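Local coordinates for tetraacyldisaccharide 4'-kinase (Aquifex aeolicus, PDB 4EHX), which phosphorylates the 4'-position of the lipid A disaccharide with the gamma-phosphate of ATP, giving lipid IVA, at residues N151-K156 with D181-T186; Y275-K280 with E289-L294; I69-Y74 with D99-M104. All coordinates share one frame; numbering follows the deposited sequence.

Contact 1 (N151-K156 with D181-T186); sequences NILLLK and DALVLT
L154 and V184 stand side by side on neighbouring parallel strands, their side chains pointing the same way. From L154 CB, which meets the methyl of T186, the chain runs to CG, set beside the backbone N (chi1 -85°). There it lies 3.7 Å from T186 CG2 and also near V184 CB. At its fork CD1 turns to V184, 3.8 Å from V184 CB, while CD2 stays against T186 CG2. L154 and T186 cross at about a right angle, and a branched leucine can serve both neighbours. I152 CG2 extends this layer, 3.6 Å from V184 CG2; the beta-branched I152 and V184 also suit the extended backbone. On the other face L153 and L183 lie alongside each other, CD2 to CD2 at 3.8 Å. Parallel-sheet bonds join the backbones from N151 to T186, with L153 N giving a nearly straight bond to A182 O (3.0 Å, 175° at the hydrogen) and L155 N one to V184 O (2.8 Å). At the start of the pair D181 OD2 accepts from N151 N at 2.7 Å, met on its anti side and 19° out of the carboxylate plane, while N151 O takes both D181 N and A182 N. An alanine at D181 would probably leave N151 N without its carboxylate acceptor. K156 reaches out to G48 O of the predicted ATP-binding loop. Strand 150-156 is flanked by strands 38-43 and 182-186, with strand 201-212 beyond; F54 of helix 51-61 packs on I152, L154 and V184, and L155 meets I177 and F195 on the opposite face.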
loop_
_atom_site.group_PDB
_atom_site.type_symbol
_atom_site.label_atom_id
_atom_site.label_comp_id
_atom_site.label_asym_id
_atom_site.label_seq_id
_atom_site.Cartn_x
_atom_site.Cartn_y
_atom_site.Cartn_z
ATOM N N ASN A 151 -1.016 -4.502 15.344
ATOM C CA ASN A 151 -1.813 -3.523 14.619
ATOM C C ASN A 151 -0.946 -2.318 14.310
ATOM O O ASN A 151 -0.710 -1.485 15.183
ATOM C CB ASN A 151 -3.020 -3.102 15.476
ATOM C CG ASN A 151 -4.151 -2.565 14.641
ATOM O OD1 ASN A 151 -4.200 -2.796 13.437
ATOM N ND2 ASN A 151 -5.071 -1.846 15.270
ATOM N N ILE A 152 -0.454 -2.239 13.081
ATOM C CA ILE A 152 0.484 -1.187 12.706
ATOM C C ILE A 152 -0.241 -0.075 11.967
ATOM O O ILE A 152 -0.902 -0.314 10.955
ATOM C CB ILE A 152 1.608 -1.722 11.822
ATOM C CG1 ILE A 152 2.342 -2.864 12.539
ATOM C CG2 ILE A 152 2.586 -0.574 11.476
ATOM C CD1 ILE A 152 3.474 -3.529 11.678
ATOM N N LEU A 153 -0.128 1.141 12.487
ATOM C CA LEU A 153 -0.800 2.281 11.884
ATOM C C LEU A 153 0.221 3.251 11.341
ATOM O O LEU A 153 1.119 3.694 12.066
ATOM C CB LEU A 153 -1.650 3.012 12.928
ATOM C CG LEU A 153 -2.366 4.266 12.403
ATOM C CD1 LEU A 153 -3.447 3.893 11.399
ATOM C CD2 LEU A 153 -2.964 5.107 13.573
ATOM N N LEU A 154 0.071 3.599 10.072
ATOM C CA LEU A 154 0.937 4.604 9.450
ATOM C C LEU A 154 0.268 5.951 9.565
ATOM O O LEU A 154 -0.939 6.072 9.314
ATOM C CB LEU A 154 1.166 4.285 7.969
ATOM C CG LEU A 154 2.303 3.302 7.655
ATOM C CD1 LEU A 154 2.135 1.982 8.395
ATOM C CD2 LEU A 154 2.353 3.062 6.139
ATOM N N LEU A 155 1.057 6.956 9.928
ATOM C CA LEU A 155 0.581 8.325 10.080
ATOM C C LEU A 155 1.524 9.273 9.372
ATOM O O LEU A 155 2.731 9.218 9.600
ATOM C CB LEU A 155 0.587 8.724 11.554
ATOM C CG LEU A 155 -0.591 8.524 12.501
ATOM C CD1 LEU A 155 -0.212 9.210 13.803
ATOM C CD2 LEU A 155 -1.901 9.098 11.948
ATOM N N LYS A 156 0.991 10.165 8.544
ATOM C CA LYS A 156 1.815 11.264 8.032
ATOM C C LYS A 156 1.456 12.584 8.700
ATOM O O LYS A 156 0.356 12.749 9.238
ATOM C CB LYS A 156 1.711 11.380 6.513
ATOM C CG LYS A 156 0.328 11.676 6.021
ATOM C CD LYS A 156 0.252 11.570 4.520
ATOM C CE LYS A 156 -1.184 11.673 4.058
ATOM N NZ LYS A 156 -1.290 11.488 2.588
ATOM N N ASP A 181 -1.021 -0.781 17.844
ATOM C CA ASP A 181 0.023 -1.330 18.702
ATOM C C ASP A 181 1.340 -0.633 18.440
ATOM O O ASP A 181 2.214 -0.576 19.307
ATOM C CB ASP A 181 0.206 -2.821 18.443
ATOM C CG ASP A 181 -0.995 -3.623 18.842
ATOM O OD1 ASP A 181 -1.521 -3.398 19.959
ATOM O OD2 ASP A 181 -1.404 -4.482 18.039
ATOM N N ALA A 182 1.503 -0.150 17.213
ATOM C CA ALA A 182 2.740 0.503 16.806
ATOM C C ALA A 182 2.388 1.582 15.799
ATOM O O ALA A 182 1.467 1.408 14.988
ATOM C CB ALA A 182 3.713 -0.507 16.181
ATOM N N LEU A 183 3.104 2.698 15.862
ATOM C CA LEU A 183 2.941 3.777 14.891
ATOM C C LEU A 183 4.152 3.884 13.979
ATOM O O LEU A 183 5.291 3.813 14.431
ATOM C CB LEU A 183 2.754 5.125 15.592
ATOM C CG LEU A 183 1.477 5.296 16.413
ATOM C CD1 LEU A 183 1.441 6.678 17.036
ATOM C CD2 LEU A 183 0.265 5.081 15.542
ATOM N N VAL A 184 3.891 4.086 12.696
ATOM C CA VAL A 184 4.949 4.350 11.733
ATOM C C VAL A 184 4.697 5.743 11.194
ATOM O O VAL A 184 3.648 5.997 10.593
ATOM C CB VAL A 184 4.941 3.331 10.565
ATOM C CG1 VAL A 184 6.029 3.691 9.527
ATOM C CG2 VAL A 184 5.187 1.909 11.096
ATOM N N LEU A 185 5.643 6.645 11.447
ATOM C CA LEU A 185 5.499 8.044 11.071
ATOM C C LEU A 185 6.142 8.240 9.711
ATOM O O LEU A 185 7.364 8.242 9.590
ATOM C CB LEU A 185 6.155 8.950 12.109
ATOM C CG LEU A 185 5.751 8.767 13.581
ATOM C CD1 LEU A 185 6.360 9.873 14.446
ATOM C CD2 LEU A 185 4.236 8.722 13.775
ATOM N N THR A 186 5.308 8.409 8.694
ATOM C CA THR A 186 5.753 8.351 7.301
ATOM C C THR A 186 6.072 9.707 6.652
ATOM O O THR A 186 5.806 10.781 7.212
ATOM C CB THR A 186 4.677 7.664 6.448
ATOM O OG1 THR A 186 3.468 8.430 6.542
ATOM C CG2 THR A 186 4.404 6.229 6.962
#

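Contact 2 (Y275-K280 with E289-L294); sequences YLTTPK and ENVFAL
Y275 and N290 run alongside each other at the opening of a parallel strand pair, the amide N290 ND2 sitting at the tyrosine ring's edge, 3.6 Å from Y275 CE1. Ring and amide planes stand 79° apart, so the two do not stack. Just behind them Y275 N donates to N290 O (2.9 Å), Y275 O accepts from F292 N, and T277 N donates to F292 O. The F292 ring keeps its edge toward Y275 O, while L276, crossing obliquely, reaches over with CD2 to F292 CB at 3.7 Å. On the other face T277 CG2 touches V291 CG1 (3.9 Å), T277 OG1 lying anti to the backbone N (chi1 -175°) and bonding to F232 O. A water bridges the two segments, donating to T277 O and accepting from L294 N at 2.8 Å each. A293 is small enough for P279 to pack on its CB, with P279 CD 3.9 Å away.

Farther out, Y275 OH is fixed by E270 N and N290 ND2 by E273 O, which hold the ring and the amide in place. T278 occupies the N-cap of helix 279-282: its side chain caps a backbone N in the first turn, and OG1 also bonds to D281 OD2. P279, having no N-H to give, fits that turn. L294 is backed by V244 and L248 of helix 237-248. A short strand, a capped helix and a second parallel strand make up a beta-alpha-beta unit, here in the second alpha/beta domain of LpxK.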
loop_
_atom_site.group_PDB
_atom_site.type_symbol
_atom_site.label_atom_id
_atom_site.label_comp_id
_atom_site.label_asym_id
_atom_site.label_seq_id
_atom_site.Cartn_x
_atom_site.Cartn_y
_atom_site.Cartn_z
ATOM N N TYR A 275 11.402 4.783 -21.426
ATOM C CA TYR A 275 10.232 5.385 -20.800
ATOM C C TYR A 275 10.250 5.170 -19.296
ATOM O O TYR A 275 10.697 4.128 -18.804
ATOM C CB TYR A 275 8.933 4.800 -21.368
ATOM C CG TYR A 275 8.758 5.034 -22.851
ATOM C CD1 TYR A 275 9.381 4.217 -23.777
ATOM C CD2 TYR A 275 7.976 6.079 -23.318
ATOM C CE1 TYR A 275 9.235 4.438 -25.144
ATOM C CE2 TYR A 275 7.821 6.307 -24.674
ATOM C CZ TYR A 275 8.454 5.483 -25.581
ATOM O OH TYR A 275 8.290 5.719 -26.919
ATOM N N LEU A 276 9.746 6.167 -18.579
ATOM C CA LEU A 276 9.496 6.053 -17.144
ATOM C C LEU A 276 8.025 6.293 -16.876
ATOM O O LEU A 276 7.420 7.191 -17.460
ATOM C CB LEU A 276 10.332 7.067 -16.358
ATOM C CG LEU A 276 11.841 6.884 -16.502
ATOM C CD1 LEU A 276 12.584 7.803 -15.542
ATOM C CD2 LEU A 276 12.204 5.423 -16.258
ATOM N N THR A 277 7.449 5.479 -16.001
ATOM C CA THR A 277 6.055 5.634 -15.618
ATOM C C THR A 277 5.909 5.144 -14.180
ATOM O O THR A 277 6.916 4.871 -13.513
ATOM C CB THR A 277 5.112 4.867 -16.571
ATOM O OG1 THR A 277 3.748 5.136 -16.224
ATOM C CG2 THR A 277 5.378 3.346 -16.505
ATOM N N THR A 278 4.673 5.057 -13.693
ATOM C CA THR A 278 4.432 4.618 -12.315
ATOM C C THR A 278 4.226 3.108 -12.253
ATOM O O THR A 278 3.852 2.490 -13.241
ATOM C CB THR A 278 3.184 5.295 -11.698
ATOM O OG1 THR A 278 1.999 4.783 -12.327
ATOM C CG2 THR A 278 3.241 6.812 -11.872
ATOM N N PRO A 279 4.448 2.505 -11.075
ATOM C CA PRO A 279 4.231 1.055 -10.972
ATOM C C PRO A 279 2.799 0.638 -11.328
ATOM O O PRO A 279 2.604 -0.415 -11.941
ATOM C CB PRO A 279 4.554 0.762 -9.506
ATOM C CG PRO A 279 5.581 1.818 -9.152
ATOM C CD PRO A 279 5.119 3.057 -9.885
ATOM N N LYS A 280 1.816 1.451 -10.958
ATOM C CA LYS A 280 0.424 1.152 -11.286
ATOM C C LYS A 280 0.187 1.136 -12.794
ATOM O O LYS A 280 -0.652 0.385 -13.291
ATOM C CB LYS A 280 -0.533 2.142 -10.621
ATOM C CG LYS A 280 -1.999 1.858 -10.935
ATOM C CD LYS A 280 -2.939 2.871 -10.303
ATOM C CE LYS A 280 -4.388 2.571 -10.676
ATOM N NZ LYS A 280 -5.335 3.584 -10.128
ATOM N N GLU A 289 10.186 -3.850 -22.857
ATOM C CA GLU A 289 11.407 -3.923 -22.087
ATOM C C GLU A 289 12.136 -2.593 -22.023
ATOM O O GLU A 289 13.203 -2.494 -21.426
ATOM C CB GLU A 289 12.291 -5.051 -22.629
ATOM C CG GLU A 289 11.735 -6.428 -22.259
ATOM C CD GLU A 289 12.042 -7.504 -23.284
ATOM O OE1 GLU A 289 11.323 -8.528 -23.282
ATOM O OE2 GLU A 289 12.991 -7.328 -24.083
ATOM N N ASN A 290 11.549 -1.562 -22.623
ATOM C CA ASN A 290 12.141 -0.231 -22.538
ATOM C C ASN A 290 11.353 0.713 -21.618
ATOM O O ASN A 290 11.547 1.923 -21.660
ATOM C CB ASN A 290 12.360 0.385 -23.938
ATOM C CG ASN A 290 11.054 0.555 -24.741
ATOM O OD1 ASN A 290 10.044 -0.111 -24.480
ATOM N ND2 ASN A 290 11.083 1.448 -25.733
ATOM N N VAL A 291 10.494 0.142 -20.771
ATOM C CA VAL A 291 9.616 0.909 -19.881
ATOM C C VAL A 291 9.896 0.538 -18.429
ATOM O O VAL A 291 9.890 -0.641 -18.091
ATOM C CB VAL A 291 8.144 0.615 -20.195
ATOM C CG1 VAL A 291 7.224 1.397 -19.273
ATOM C CG2 VAL A 291 7.843 0.914 -21.667
ATOM N N PHE A 292 10.135 1.545 -17.586
ATOM C CA PHE A 292 10.569 1.342 -16.203
ATOM C C PHE A 292 9.792 2.214 -15.222
ATOM O O PHE A 292 9.178 3.212 -15.610
ATOM C CB PHE A 292 12.061 1.688 -16.071
ATOM C CG PHE A 292 12.945 0.933 -17.021
ATOM C CD1 PHE A 292 13.140 1.385 -18.317
ATOM C CD2 PHE A 292 13.574 -0.234 -16.621
ATOM C CE1 PHE A 292 13.942 0.681 -19.198
ATOM C CE2 PHE A 292 14.386 -0.939 -17.497
ATOM C CZ PHE A 292 14.564 -0.482 -18.788
ATOM N N ALA A 293 9.837 1.834 -13.946
ATOM C CA ALA A 293 9.314 2.657 -12.858
ATOM C C ALA A 293 10.439 2.956 -11.867
ATOM O O ALA A 293 11.473 2.299 -11.876
ATOM C CB ALA A 293 8.139 1.952 -12.152
ATOM N N LEU A 294 10.248 3.963 -11.028
ATOM C CA LEU A 294 11.230 4.264 -10.007
ATOM C C LEU A 294 11.039 3.316 -8.823
ATOM O O LEU A 294 9.916 2.932 -8.486
ATOM C CB LEU A 294 11.096 5.711 -9.555
ATOM C CG LEU A 294 11.109 6.772 -10.660
ATOM C CD1 LEU A 294 10.881 8.162 -10.071
ATOM C CD2 LEU A 294 12.410 6.723 -11.437
HETATM O O HOH W 1 7.892 5.410 -10.977
#

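Contact 3 (I69-Y74 with D99-M104); sequences ILSRGY and DEPYLM
P101 lays the tip of its ring against the backbone of G73, with P101 CG 3.6 Å from G73 CA. The positive phi of G73 (59°) by itself favours glycine, and a CB in this place would come tight against the same proline carbon. P101 suits its own position too, since in the first turn of helix 99-107 a residue without an N-H sacrifices no helical bond. The proline also packs against S71, though this contact is tentative because the serine is modelled in two conformers. S71 OG finds its hydrogen-bond partner outside the two segments, at D138 OD2.

One residue before the proline, E100 folds back at chi2 (77°), and its OE1 approaches Y74 N at 3.7 Å, too far to bond, though the two may feel a weak attraction. E100 also rests against K75. One turn further along the helix, I69 CG2 meets M104 CG at 4.3 Å, a light touch that the flexible thioether chain can follow. The contact is therefore one of shape: small or compact groups where helix and backbone come near, longer ones where they separate.

Strand 67-71 runs between strands 112-116 and 134-138, and the hydrophobic strand 134-138 ending in D138 is consistent with a Walker B segment. P101 lies by A115 and M104 by D138 of these two neighbouring strands. M104 also packs on V55 of helix 51-61 and on K51 of the P-loop, the predicted ATP site, a setting consistent with the P-loop kinase fold.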
loop_
_atom_site.group_PDB
_atom_site.type_symbol
_atom_site.label_atom_id
_atom_site.label_comp_id
_atom_site.label_asym_id
_atom_site.label_seq_id
_atom_site.Cartn_x
_atom_site.Cartn_y
_atom_site.Cartn_z
ATOM N N ILE A 69 -0.349 -12.115 1.892
ATOM C CA ILE A 69 -1.036 -10.832 2.034
ATOM C C ILE A 69 -2.538 -11.045 1.873
ATOM O O ILE A 69 -2.963 -11.731 0.956
ATOM C CB ILE A 69 -0.619 -9.841 0.924
ATOM C CG1 ILE A 69 0.905 -9.717 0.839
ATOM C CG2 ILE A 69 -1.338 -8.482 1.111
ATOM C CD1 ILE A 69 1.552 -9.249 2.097
ATOM N N LEU A 70 -3.336 -10.460 2.766
ATOM C CA LEU A 70 -4.783 -10.475 2.609
ATOM C C LEU A 70 -5.180 -9.077 2.202
ATOM O O LEU A 70 -5.104 -8.141 3.011
ATOM C CB LEU A 70 -5.494 -10.861 3.928
ATOM C CG LEU A 70 -5.129 -12.225 4.514
ATOM C CD1 LEU A 70 -5.919 -12.476 5.831
ATOM C CD2 LEU A 70 -5.434 -13.329 3.488
ATOM N N SER A 71 -5.570 -8.945 0.939
ATOM C CA SER A 71 -5.929 -7.661 0.352
ATOM C C SER A 71 -7.446 -7.587 0.115
ATOM O O SER A 71 -8.096 -8.611 -0.090
ATOM C CB SER A 71 -5.161 -7.502 -0.964
ATOM O OG SER A 71 -5.057 -6.155 -1.357
ATOM N N ARG A 72 -7.996 -6.374 0.126
ATOM C CA ARG A 72 -9.432 -6.175 -0.090
ATOM C C ARG A 72 -9.864 -6.503 -1.495
ATOM O O ARG A 72 -10.874 -7.183 -1.695
ATOM C CB ARG A 72 -9.844 -4.732 0.220
ATOM C CG ARG A 72 -11.361 -4.529 0.202
ATOM C CD ARG A 72 -11.741 -3.117 0.627
ATOM N NE ARG A 72 -13.188 -2.961 0.763
ATOM C CZ ARG A 72 -13.788 -1.839 1.158
ATOM N NH1 ARG A 72 -15.110 -1.795 1.258
ATOM N NH2 ARG A 72 -13.069 -0.762 1.455
ATOM N N GLY A 73 -9.116 -5.996 -2.472
ATOM C CA GLY A 73 -9.528 -6.100 -3.860
ATOM C C GLY A 73 -10.880 -5.448 -4.077
ATOM O O GLY A 73 -11.824 -6.099 -4.519
ATOM N N TYR A 74 -10.973 -4.158 -3.768
ATOM C CA TYR A 74 -12.244 -3.436 -3.824
ATOM C C TYR A 74 -12.991 -3.640 -5.147
ATOM O O TYR A 74 -14.117 -4.147 -5.164
ATOM C CB TYR A 74 -12.022 -1.942 -3.548
ATOM C CG TYR A 74 -13.296 -1.126 -3.456
ATOM C CD1 TYR A 74 -14.354 -1.540 -2.654
ATOM C CD2 TYR A 74 -13.432 0.067 -4.157
ATOM C CE1 TYR A 74 -15.518 -0.796 -2.563
ATOM C CE2 TYR A 74 -14.592 0.820 -4.071
ATOM C CZ TYR A 74 -15.632 0.384 -3.273
ATOM O OH TYR A 74 -16.788 1.126 -3.185
ATOM N N ASP A 99 -6.536 -3.896 -9.751
ATOM C CA ASP A 99 -5.210 -3.297 -9.880
ATOM C C ASP A 99 -4.372 -3.378 -8.608
ATOM O O ASP A 99 -3.155 -3.548 -8.677
ATOM C CB ASP A 99 -5.315 -1.840 -10.336
ATOM C CG ASP A 99 -5.550 -1.709 -11.832
ATOM O OD1 ASP A 99 -5.937 -2.709 -12.479
ATOM O OD2 ASP A 99 -5.352 -0.595 -12.358
ATOM N N GLU A 100 -5.017 -3.259 -7.450
ATOM C CA GLU A 100 -4.300 -3.186 -6.172
ATOM C C GLU A 100 -3.655 -4.505 -5.717
ATOM O O GLU A 100 -2.456 -4.544 -5.394
ATOM C CB GLU A 100 -5.223 -2.657 -5.059
ATOM C CG GLU A 100 -6.155 -1.517 -5.484
ATOM C CD GLU A 100 -7.363 -1.988 -6.297
ATOM O OE1 GLU A 100 -8.148 -2.822 -5.793
ATOM O OE2 GLU A 100 -7.529 -1.517 -7.443
ATOM N N PRO A 101 -4.452 -5.583 -5.631
ATOM C CA PRO A 101 -3.819 -6.857 -5.260
ATOM C C PRO A 101 -2.814 -7.304 -6.328
ATOM O O PRO A 101 -1.799 -7.904 -5.984
ATOM C CB PRO A 101 -5.004 -7.835 -5.200
ATOM C CG PRO A 101 -6.213 -6.958 -4.961
ATOM C CD PRO A 101 -5.917 -5.713 -5.768
ATOM N N TYR A 102 -3.105 -7.035 -7.598
ATOM C CA TYR A 102 -2.195 -7.455 -8.665
ATOM C C TYR A 102 -0.853 -6.736 -8.530
ATOM O O TYR A 102 0.210 -7.358 -8.583
ATOM C CB TYR A 102 -2.798 -7.234 -10.061
ATOM C CG TYR A 102 -1.924 -7.795 -11.175
ATOM C CD1 TYR A 102 -0.844 -7.069 -11.675
ATOM C CD2 TYR A 102 -2.162 -9.065 -11.705
ATOM C CE1 TYR A 102 -0.035 -7.589 -12.691
ATOM C CE2 TYR A 102 -1.358 -9.594 -12.711
ATOM C CZ TYR A 102 -0.301 -8.847 -13.199
ATOM O OH TYR A 102 0.496 -9.367 -14.191
ATOM N N LEU A 103 -0.897 -5.420 -8.349
ATOM C CA LEU A 103 0.331 -4.665 -8.144
ATOM C C LEU A 103 1.100 -5.173 -6.924
ATOM O O LEU A 103 2.316 -5.382 -6.980
ATOM C CB LEU A 103 0.027 -3.171 -8.006
ATOM C CG LEU A 103 1.214 -2.269 -7.648
ATOM C CD1 LEU A 103 2.380 -2.434 -8.636
ATOM C CD2 LEU A 103 0.761 -0.806 -7.565
ATOM N N MET A 104 0.397 -5.358 -5.807
ATOM C CA MET A 104 1.043 -5.903 -4.608
ATOM C C MET A 104 1.749 -7.219 -4.920
ATOM O O MET A 104 2.882 -7.448 -4.511
ATOM C CB MET A 104 -0.000 -6.120 -3.498
ATOM C CG MET A 104 0.578 -6.380 -2.108
ATOM S SD MET A 104 1.068 -4.864 -1.259
ATOM C CE MET A 104 -0.260 -3.769 -1.730
#

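Overall arrangement
All three contacts are largely buried, though contact 3 reaches the surface at Y74. Contacts 1 and 2 are parallel strand pairs carried by backbone hydrogen bonds and apolar side chains; contact 3 joins a helix to a strand and the turn after it by close packing, without hydrogen bonds between the two segments. Contacts 1 and 3 both pack against helix 51-61, which starts at the end of the P-loop: its F54 faces contact 1 and its V55 contact 3. Contact 2 belongs to another part of the fold, its centre 29 Å from that of contact 1 across the chain's middle, yet it touches contact 3, where P279 and K280 pack on L103 and D99 of helix 99-107.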